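PDB 1LM5: subdomain of Desmoplakin Carboxy-Terminal domain (DPCT) from Homo sapiens, which probably helps anchor intermediate filaments to desmosomes, as a plakin-repeat fragment of the filament-binding C-terminal region of desmoplakin. Local coordinates for residues Ala13-Thr17 with Glu18-Lys22; Ile25-Gly28 with Ile29-Gly32; Pro111-Ala114 with Gly115-Leu119. All coordinates share one frame; numbering follows the deposited sequence.

Contacts 1 and 2 follow one another along the chain and touch. Contact 1 is the hairpin of strands 11-16 and 21-23, at one edge of a four-stranded mixed sheet; contact 2 is the short helix 25-30 that comes straight after it, its centre about 11 Å from that of contact 1. R31, at the end of that helix, reaches back to the hairpin and forms salt bridges with both D16 and E21. Contact 3 opens helix 112-124, with its centre about 29 Å from that of contact 1 and on the opposite side of the chain's centre. A beta hairpin followed by helices is the pattern of the plakin repeat, consistent with the filament-binding role reported for these fragments.

Contact 1: residues Ala13-Thr17 with Glu18-Lys22; sequences AIFDT and ENLEK
The chain runs out through D16, turns at T17-L20 and comes back antiparallel, with F15 beside K22 as a non-hydrogen-bonded pair and D16 beside E21 as a hydrogen-bonded one. D16 N gives the shorter of the two rungs, 2.7 Å to E21 O; E21 N returns 3.1 Å to D16 O. The carboxylate of D16 braces the turn, gripping N19 twice. Its CG lies anti to the backbone N (chi1 180°), which carries the two oxygens to the loop, where OD1 takes N19 ND2 at 2.8 Å and OD2 takes N19 N at 3.2 Å. Both donors come from above the carboxylate plane, OD2 being met more steeply, and the amide of N19 is turned 69° from that plane. A water bridges D16 OD2 to E18 N. L20 and E21 share D16 as their partner, a G1 beta bulge, and L20 takes the left-handed backbone conformation (phi 42°) that goes with it. On the other face of the hairpin, the F15 ring leans over the returning strand: E21 N lies over one face, F15 CZ comes within 3.4 Å of L20 C, and F15 CE2 meets L20 CD2 at 4.1 Å. D16 OD1 and E21 OE2 are like-charged and 4.6 Å apart; R31 forms salt bridges to both, which probably offsets their repulsion. At the far end K22 CG rests 4.1 Å from A13 CB, while K22 NZ forms a salt bridge with E187.

Contact 2: residues Ile25-Gly28 with Ile29-Gly32; sequences ITEG and IERG
I29 begins the second half of the helix by giving its N-H to I25 O at 2.9 Å, and its side chain lies back along the preceding turn, I29 CG1 3.3 Å from the same oxygen, I25 O. E30 N bonds T26 O at 2.9 Å, a nearly straight link (174°) in the carbonyl plane; CB of E30 also sits near the carboxylate of E27, 4.0 Å from E27 OE2. R31 is where the helix gives out. Two kinks in the R31 chain fold the guanidinium back, one face over CG of E27. The salt bridge from R31 NH1 to E27 OE1 is long and weak at 3.4 Å, and the place of OE1 is uncertain. G32 then takes a positive phi (68°) and turns its N-H back, G32 N lying 2.7 Å from I29 O, as part of a Schellman motif that ends the helix. The charge of R31 is probably balanced mainly by D16 and E21 of the preceding hairpin, which makes the tie to E27 secondary and anchors the end of the helix to the strands before it.

Contact 3: residues Pro111-Ala114 with Gly115-Leu119; sequences PYEA and GQRFL
P111 sits at the N-cap position, and P111 O receives G115 N at 2.9 Å in a nearly straight bond (176°), the first backbone link of helix 112-124. Y112 comes next, Y112 O taking Q116 N at 2.8 Å. The trans chi1 of Y112 (180°) swings the phenol alongside Q116, the two side chains pointing the same way. CG of Q116 stands over one face of the Y112 ring as a CH-pi contact, 3.6 Å from the ring centroid and displaced toward the CZ end; the amide beyond it is turned only 18° from the ring plane. E113 O accepts R117 N at 3.0 Å, but the E113 carboxylate stays 4.5 Å from the guanidinium, measured E113 OE1 to R117 NH1, too far for a salt bridge. A114 meets two residues of the next turn. A114 CA lies against one face of the R117 guanidinium, whose NE is in turn fixed by a salt bridge to E44 of helix 36-47. A114 O accepts F118 N and lies over one face of the F118 ring, only 3.0 Å from F118 CG, while A114 CB touches F118 CE1 at 4.0 Å. The pattern is that of the first turns of an alpha-helix, i to i+4 bonds with a proline at the N-cap position, here in helix 112-124, which packs through F118 on P82, A83 and A86 of helix 74-88.

Contact 1: residues Ala13-Thr17 with Glu18-Lys22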
ATOM      1  N   ALA B  13       8.626   0.623  16.884  1.00 12.36           N
ATOM      2  CA  ALA B  13       9.678   0.339  17.822  1.00 14.61           C
ATOM      3  C   ALA B  13       9.277   0.619  19.251  1.00 15.23           C
ATOM      4  O   ALA B  13       8.123   0.918  19.553  1.00 16.57           O
ATOM      5  CB  ALA B  13      10.911   1.148  17.456  1.00 16.07           C
ATOM      6  N   ILE B  14      10.275   0.576  20.113  1.00 17.97           N
ATOM      7  CA  ILE B  14      10.082   0.736  21.533  1.00 19.20           C
ATOM      8  C   ILE B  14      10.731   1.984  22.083  1.00 19.95           C
ATOM      9  O   ILE B  14      11.786   2.396  21.620  1.00 20.00           O
ATOM     10  CB  ILE B  14      10.699  -0.470  22.237  1.00 19.35           C
ATOM     11  CG1 ILE B  14      10.016  -1.741  21.733  1.00 18.86           C
ATOM     12  CG2 ILE B  14      10.602  -0.315  23.741  1.00 19.26           C
ATOM     13  CD1 ILE B  14       8.571  -1.832  22.132  1.00 20.19           C
ATOM     14  N   PHE B  15      10.084   2.605  23.058  1.00 19.93           N
ATOM     15  CA  PHE B  15      10.707   3.743  23.682  1.00 19.93           C
ATOM     16  C   PHE B  15      11.047   3.250  25.077  1.00 19.76           C
ATOM     17  O   PHE B  15      10.163   2.995  25.899  1.00 20.64           O
ATOM     18  CB  PHE B  15       9.788   4.955  23.763  1.00 19.55           C
ATOM     19  CG  PHE B  15      10.488   6.173  24.275  1.00 20.36           C
ATOM     20  CD1 PHE B  15      11.360   6.883  23.448  1.00 20.00           C
ATOM     21  CD2 PHE B  15      10.360   6.557  25.611  1.00 22.89           C
ATOM     22  CE1 PHE B  15      12.106   7.957  23.945  1.00 21.17           C
ATOM     23  CE2 PHE B  15      11.101   7.637  26.127  1.00 24.11           C
ATOM     24  CZ  PHE B  15      11.976   8.334  25.292  1.00 23.13           C
ATOM     25  N   ASP B  16      12.335   3.064  25.320  1.00 20.92           N
ATOM     26  CA  ASP B  16      12.809   2.606  26.616  1.00 22.87           C
ATOM     27  C   ASP B  16      12.741   3.808  27.555  1.00 24.32           C
ATOM     28  O   ASP B  16      13.593   4.694  27.515  1.00 24.24           O
ATOM     29  CB  ASP B  16      14.239   2.086  26.468  1.00 23.10           C
ATOM     30  CG  ASP B  16      14.826   1.590  27.771  1.00 24.74           C
ATOM     31  OD1 ASP B  16      15.832   0.862  27.704  1.00 27.72           O
ATOM     32  OD2 ASP B  16      14.302   1.925  28.856  1.00 25.99           O
ATOM     33  N   THR B  17      11.699   3.831  28.379  1.00 26.09           N
ATOM     34  CA  THR B  17      11.457   4.918  29.317  1.00 29.54           C
ATOM     35  C   THR B  17      12.609   5.152  30.277  1.00 29.98           C
ATOM     36  O   THR B  17      13.002   6.294  30.518  1.00 31.16           O
ATOM     37  CB  THR B  17      10.178   4.652  30.142  1.00 30.34           C
ATOM     38  OG1 THR B  17       9.048   4.585  29.263  1.00 32.88           O
ATOM     39  CG2 THR B  17       9.959   5.773  31.149  1.00 35.64           C
ATOM     40  N   GLU B  18      13.145   4.073  30.829  1.00 30.48           N
ATOM     41  CA  GLU B  18      14.244   4.186  31.774  1.00 32.27           C
ATOM     42  C   GLU B  18      15.445   4.882  31.153  1.00 30.46           C
ATOM     43  O   GLU B  18      16.100   5.699  31.802  1.00 29.79           O
ATOM     44  CB  GLU B  18      14.655   2.802  32.282  1.00 36.88           C
ATOM     45  CG  GLU B  18      15.838   2.823  33.243  1.00 42.33           C
ATOM     46  CD  GLU B  18      16.082   1.482  33.909  1.00 45.22           C
ATOM     47  OE1 GLU B  18      15.140   0.948  34.539  1.00 47.41           O
ATOM     48  OE2 GLU B  18      17.217   0.965  33.812  1.00 46.88           O
ATOM     49  N   ASN B  19      15.727   4.558  29.896  1.00 27.15           N
ATOM     50  CA  ASN B  19      16.864   5.140  29.199  1.00 26.32           C
ATOM     51  C   ASN B  19      16.476   6.257  28.256  1.00 23.91           C
ATOM     52  O   ASN B  19      17.320   6.764  27.516  1.00 25.43           O
ATOM     53  CB  ASN B  19      17.620   4.054  28.424  1.00 26.97           C
ATOM     54  CG  ASN B  19      18.314   3.072  29.342  1.00 29.00           C
ATOM     55  OD1 ASN B  19      19.101   3.473  30.201  1.00 31.63           O
ATOM     56  ND2 ASN B  19      18.030   1.785  29.171  1.00 29.14           N
ATOM     57  N   LEU B  20      15.200   6.634  28.281  1.00 23.72           N
ATOM     58  CA  LEU B  20      14.690   7.702  27.424  1.00 24.57           C
ATOM     59  C   LEU B  20      15.234   7.613  26.007  1.00 25.59           C
ATOM     60  O   LEU B  20      15.799   8.572  25.481  1.00 24.69           O
ATOM     61  CB  LEU B  20      15.042   9.067  28.018  1.00 25.60           C
ATOM     62  CG  LEU B  20      14.444   9.339  29.398  1.00 26.38           C
ATOM     63  CD1 LEU B  20      14.975  10.667  29.935  1.00 26.85           C
ATOM     64  CD2 LEU B  20      12.934   9.360  29.311  1.00 27.62           C
ATOM     65  N   GLU B  21      15.055   6.460  25.375  1.00 23.55           N
ATOM     66  CA  GLU B  21      15.558   6.292  24.028  1.00 23.00           C
ATOM     67  C   GLU B  21      14.766   5.260  23.256  1.00 22.61           C
ATOM     68  O   GLU B  21      14.220   4.310  23.820  1.00 21.17           O
ATOM     69  CB  GLU B  21      17.023   5.859  24.061  1.00 25.32           C
ATOM     70  CG  GLU B  21      17.227   4.473  24.631  1.00 28.41           C
ATOM     71  CD  GLU B  21      18.685   4.050  24.623  1.00 31.36           C
ATOM     72  OE1 GLU B  21      19.438   4.525  23.744  1.00 34.60           O
ATOM     73  OE2 GLU B  21      19.072   3.233  25.482  1.00 29.91           O
ATOM     74  N   LYS B  22      14.717   5.462  21.952  1.00 20.69           N
ATOM     75  CA  LYS B  22      14.020   4.553  21.079  1.00 21.10           C
ATOM     76  C   LYS B  22      14.945   3.376  20.797  1.00 21.01           C
ATOM     77  O   LYS B  22      16.120   3.561  20.504  1.00 21.39           O
ATOM     78  CB  LYS B  22      13.670   5.251  19.763  1.00 19.89           C
ATOM     79  CG  LYS B  22      13.150   4.305  18.700  1.00 18.75           C
ATOM     80  CD  LYS B  22      12.731   5.027  17.432  1.00 20.28           C
ATOM     81  CE  LYS B  22      13.882   5.764  16.788  1.00 18.75           C
ATOM     82  NZ  LYS B  22      13.466   6.298  15.468  1.00 18.33           N
TER
HETATM   83  O   HOH W   1      12.528   1.351  30.498  1.00 40.60           O

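Contact 2: residues Ile25-Gly28 with Ile29-Gly32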
ATOM      1  N   ILE B  25      12.318  -3.410  18.719  1.00 16.27           N
ATOM      2  CA  ILE B  25      11.544  -4.344  19.502  1.00 16.37           C
ATOM      3  C   ILE B  25      12.507  -5.423  19.997  1.00 15.91           C
ATOM      4  O   ILE B  25      12.467  -5.832  21.151  1.00 16.56           O
ATOM      5  CB  ILE B  25      10.445  -4.946  18.629  1.00 16.12           C
ATOM      6  CG1 ILE B  25       9.388  -3.871  18.367  1.00 15.67           C
ATOM      7  CG2 ILE B  25       9.813  -6.154  19.300  1.00 15.89           C
ATOM      8  CD1 ILE B  25       8.490  -4.175  17.186  1.00 15.55           C
ATOM      9  N   THR B  26      13.378  -5.868  19.104  1.00 18.99           N
ATOM     10  CA  THR B  26      14.366  -6.888  19.438  1.00 19.46           C
ATOM     11  C   THR B  26      15.204  -6.451  20.638  1.00 21.51           C
ATOM     12  O   THR B  26      15.409  -7.216  21.585  1.00 22.16           O
ATOM     13  CB  THR B  26      15.269  -7.149  18.220  1.00 19.47           C
ATOM     14  OG1 THR B  26      14.463  -7.694  17.178  1.00 19.11           O
ATOM     15  CG2 THR B  26      16.387  -8.137  18.550  1.00 18.19           C
ATOM     16  N   GLU B  27      15.675  -5.211  20.611  1.00 20.84           N
ATOM     17  CA  GLU B  27      16.483  -4.714  21.708  1.00 22.09           C
ATOM     18  C   GLU B  27      15.643  -4.683  22.984  1.00 21.77           C
ATOM     19  O   GLU B  27      16.146  -4.959  24.080  1.00 21.02           O
ATOM     20  CB  GLU B  27      17.026  -3.323  21.373  1.00 22.99           C
ATOM     21  CG  GLU B  27      17.933  -2.751  22.459  1.00 25.88           C
ATOM     22  CD  GLU B  27      19.137  -3.634  22.742  1.00 29.87           C
ATOM     23  OE1 GLU B  27      19.759  -3.454  23.804  1.00 31.90           O
ATOM     24  OE2 GLU B  27      19.469  -4.501  21.906  1.00 31.08           O
ATOM     25  N   GLY B  28      14.355  -4.368  22.839  1.00 21.47           N
ATOM     26  CA  GLY B  28      13.479  -4.324  23.996  1.00 20.00           C
ATOM     27  C   GLY B  28      13.427  -5.703  24.627  1.00 22.30           C
ATOM     28  O   GLY B  28      13.468  -5.854  25.850  1.00 21.50           O
ATOM     29  N   ILE B  29      13.330  -6.719  23.780  1.00 21.95           N
ATOM     30  CA  ILE B  29      13.312  -8.088  24.266  1.00 21.85           C
ATOM     31  C   ILE B  29      14.636  -8.350  24.981  1.00 24.57           C
ATOM     32  O   ILE B  29      14.660  -8.785  26.130  1.00 24.10           O
ATOM     33  CB  ILE B  29      13.182  -9.089  23.108  1.00 20.78           C
ATOM     34  CG1 ILE B  29      11.856  -8.865  22.377  1.00 17.68           C
ATOM     35  CG2 ILE B  29      13.246 -10.528  23.645  1.00 19.36           C
ATOM     36  CD1 ILE B  29      11.684  -9.788  21.195  1.00 15.92           C
ATOM     37  N   GLU B  30      15.733  -8.070  24.288  1.00 25.36           N
ATOM     38  CA  GLU B  30      17.070  -8.276  24.835  1.00 28.46           C
ATOM     39  C   GLU B  30      17.234  -7.656  26.223  1.00 28.91           C
ATOM     40  O   GLU B  30      17.743  -8.293  27.143  1.00 28.73           O
ATOM     41  CB  GLU B  30      18.112  -7.679  23.888  1.00 31.60           C
ATOM     42  CG  GLU B  30      19.538  -7.843  24.368  1.00 34.33           C
ATOM     43  CD  GLU B  30      19.982  -9.288  24.332  1.00 37.24           C
ATOM     44  OE1 GLU B  30      20.983  -9.624  25.003  1.00 41.12           O
ATOM     45  OE2 GLU B  30      19.331 -10.086  23.621  1.00 38.79           O
ATOM     46  N   ARG B  31      16.801  -6.407  26.372  1.00 28.75           N
ATOM     47  CA  ARG B  31      16.934  -5.709  27.644  1.00 27.75           C
ATOM     48  C   ARG B  31      15.893  -6.180  28.653  1.00 26.92           C
ATOM     49  O   ARG B  31      15.831  -5.689  29.777  1.00 26.49           O
ATOM     50  CB  ARG B  31      16.844  -4.195  27.409  1.00 28.63           C
ATOM     51  CG  ARG B  31      17.524  -3.801  26.112  1.00 29.01           C
ATOM     52  CD  ARG B  31      18.488  -2.645  26.207  1.00 31.59           C
ATOM     53  NE  ARG B  31      17.833  -1.346  26.251  1.00 30.88           N
ATOM     54  CZ  ARG B  31      18.333  -0.241  25.699  1.00 31.64           C
ATOM     55  NH1 ARG B  31      19.490  -0.276  25.048  1.00 30.26           N
ATOM     56  NH2 ARG B  31      17.691   0.911  25.823  1.00 29.20           N
ATOM     57  N   GLY B  32      15.083  -7.146  28.240  1.00 26.43           N
ATOM     58  CA  GLY B  32      14.072  -7.688  29.120  1.00 27.58           C
ATOM     59  C   GLY B  32      12.946  -6.743  29.485  1.00 27.18           C
ATOM     60  O   GLY B  32      12.297  -6.942  30.509  1.00 28.76           O
TER

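Contact 3: residues Pro111-Ala114 with Gly115-Leu119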
ATOM      1  N   PRO B 111      -2.435 -21.739  11.938  1.00 31.05           N
ATOM      2  CA  PRO B 111      -3.292 -21.912  13.113  1.00 30.35           C
ATOM      3  C   PRO B 111      -4.210 -20.693  13.235  1.00 30.61           C
ATOM      4  O   PRO B 111      -3.800 -19.571  12.934  1.00 28.72           O
ATOM      5  CB  PRO B 111      -2.287 -22.000  14.257  1.00 31.14           C
ATOM      6  CG  PRO B 111      -1.115 -22.663  13.610  1.00 31.94           C
ATOM      7  CD  PRO B 111      -1.018 -21.938  12.287  1.00 30.97           C
ATOM      8  N   TYR B 112      -5.446 -20.920  13.664  1.00 29.35           N
ATOM      9  CA  TYR B 112      -6.419 -19.842  13.807  1.00 29.87           C
ATOM     10  C   TYR B 112      -5.879 -18.630  14.558  1.00 29.59           C
ATOM     11  O   TYR B 112      -6.088 -17.490  14.141  1.00 28.83           O
ATOM     12  CB  TYR B 112      -7.659 -20.344  14.540  1.00 32.59           C
ATOM     13  CG  TYR B 112      -8.707 -19.269  14.731  1.00 34.05           C
ATOM     14  CD1 TYR B 112      -9.499 -18.849  13.670  1.00 35.09           C
ATOM     15  CD2 TYR B 112      -8.876 -18.646  15.967  1.00 35.75           C
ATOM     16  CE1 TYR B 112     -10.433 -17.834  13.829  1.00 36.72           C
ATOM     17  CE2 TYR B 112      -9.810 -17.625  16.137  1.00 37.60           C
ATOM     18  CZ  TYR B 112     -10.583 -17.227  15.063  1.00 36.71           C
ATOM     19  OH  TYR B 112     -11.508 -16.222  15.219  1.00 41.18           O
ATOM     20  N   GLU B 113      -5.213 -18.879  15.680  1.00 28.61           N
ATOM     21  CA  GLU B 113      -4.664 -17.802  16.498  1.00 29.74           C
ATOM     22  C   GLU B 113      -3.699 -16.901  15.739  1.00 26.09           C
ATOM     23  O   GLU B 113      -3.837 -15.676  15.767  1.00 23.76           O
ATOM     24  CB  GLU B 113      -3.966 -18.374  17.723  1.00 32.72           C
ATOM     25  CG  GLU B 113      -4.761 -18.239  19.000  1.00 39.96           C
ATOM     26  CD  GLU B 113      -3.997 -18.772  20.194  1.00 44.66           C
ATOM     27  OE1 GLU B 113      -2.805 -18.405  20.342  1.00 45.75           O
ATOM     28  OE2 GLU B 113      -4.584 -19.552  20.978  1.00 47.60           O
ATOM     29  N   ALA B 114      -2.723 -17.513  15.074  1.00 23.88           N
ATOM     30  CA  ALA B 114      -1.735 -16.769  14.298  1.00 22.85           C
ATOM     31  C   ALA B 114      -2.437 -16.002  13.180  1.00 22.84           C
ATOM     32  O   ALA B 114      -2.205 -14.806  12.988  1.00 20.91           O
ATOM     33  CB  ALA B 114      -0.714 -17.726  13.701  1.00 22.86           C
ATOM     34  N   GLY B 115      -3.297 -16.706  12.448  1.00 20.83           N
ATOM     35  CA  GLY B 115      -4.026 -16.088  11.359  1.00 22.27           C
ATOM     36  C   GLY B 115      -4.813 -14.888  11.835  1.00 22.83           C
ATOM     37  O   GLY B 115      -4.790 -13.830  11.203  1.00 21.63           O
ATOM     38  N   GLN B 116      -5.502 -15.049  12.961  1.00 22.80           N
ATOM     39  CA  GLN B 116      -6.307 -13.974  13.518  1.00 24.34           C
ATOM     40  C   GLN B 116      -5.465 -12.778  13.920  1.00 21.70           C
ATOM     41  O   GLN B 116      -5.871 -11.637  13.722  1.00 20.23           O
ATOM     42  CB  GLN B 116      -7.097 -14.464  14.728  1.00 26.28           C
ATOM     43  CG  GLN B 116      -8.483 -14.922  14.369  1.00 33.78           C
ATOM     44  CD  GLN B 116      -9.272 -13.843  13.654  1.00 32.06           C
ATOM     45  OE1 GLN B 116      -9.584 -12.790  14.223  1.00 36.14           O
ATOM     46  NE2 GLN B 116      -9.600 -14.098  12.405  1.00 33.11           N
ATOM     47  N   ARG B 117      -4.304 -13.045  14.496  1.00 21.52           N
ATOM     48  CA  ARG B 117      -3.411 -11.968  14.902  1.00 20.61           C
ATOM     49  C   ARG B 117      -3.056 -11.174  13.659  1.00 18.65           C
ATOM     50  O   ARG B 117      -3.131  -9.949  13.636  1.00 16.96           O
ATOM     51  CB  ARG B 117      -2.102 -12.510  15.477  1.00 21.84           C
ATOM     52  CG  ARG B 117      -2.160 -13.078  16.862  1.00 25.75           C
ATOM     53  CD  ARG B 117      -0.780 -12.968  17.507  1.00 21.24           C
ATOM     54  NE  ARG B 117       0.251 -13.713  16.792  1.00 20.67           N
ATOM     55  CZ  ARG B 117       0.389 -15.036  16.835  1.00 25.35           C
ATOM     56  NH1 ARG B 117      -0.443 -15.768  17.565  1.00 24.64           N
ATOM     57  NH2 ARG B 117       1.359 -15.628  16.155  1.00 26.47           N
ATOM     58  N   PHE B 118      -2.652 -11.898  12.622  1.00 17.61           N
ATOM     59  CA  PHE B 118      -2.217 -11.274  11.389  1.00 18.19           C
ATOM     60  C   PHE B 118      -3.314 -10.437  10.745  1.00 17.20           C
ATOM     61  O   PHE B 118      -3.085  -9.298  10.343  1.00 16.46           O
ATOM     62  CB  PHE B 118      -1.711 -12.355  10.436  1.00 17.97           C
ATOM     63  CG  PHE B 118      -0.610 -13.208  11.010  1.00 17.62           C
ATOM     64  CD1 PHE B 118      -0.317 -14.446  10.444  1.00 18.60           C
ATOM     65  CD2 PHE B 118       0.148 -12.773  12.101  1.00 17.75           C
ATOM     66  CE1 PHE B 118       0.713 -15.238  10.948  1.00 17.11           C
ATOM     67  CE2 PHE B 118       1.178 -13.557  12.614  1.00 18.51           C
ATOM     68  CZ  PHE B 118       1.460 -14.803  12.028  1.00 17.93           C
ATOM     69  N   LEU B 119      -4.507 -11.002  10.647  1.00 16.48           N
ATOM     70  CA  LEU B 119      -5.621 -10.263  10.072  1.00 16.06           C
ATOM     71  C   LEU B 119      -5.878  -8.983  10.853  1.00 16.68           C
ATOM     72  O   LEU B 119      -6.126  -7.921  10.276  1.00 17.08           O
ATOM     73  CB  LEU B 119      -6.880 -11.127  10.077  1.00 17.62           C
ATOM     74  CG  LEU B 119      -6.779 -12.377   9.216  1.00 19.75           C
ATOM     75  CD1 LEU B 119      -8.027 -13.244   9.420  1.00 21.97           C
ATOM     76  CD2 LEU B 119      -6.644 -11.971   7.770  1.00 18.96           C
TER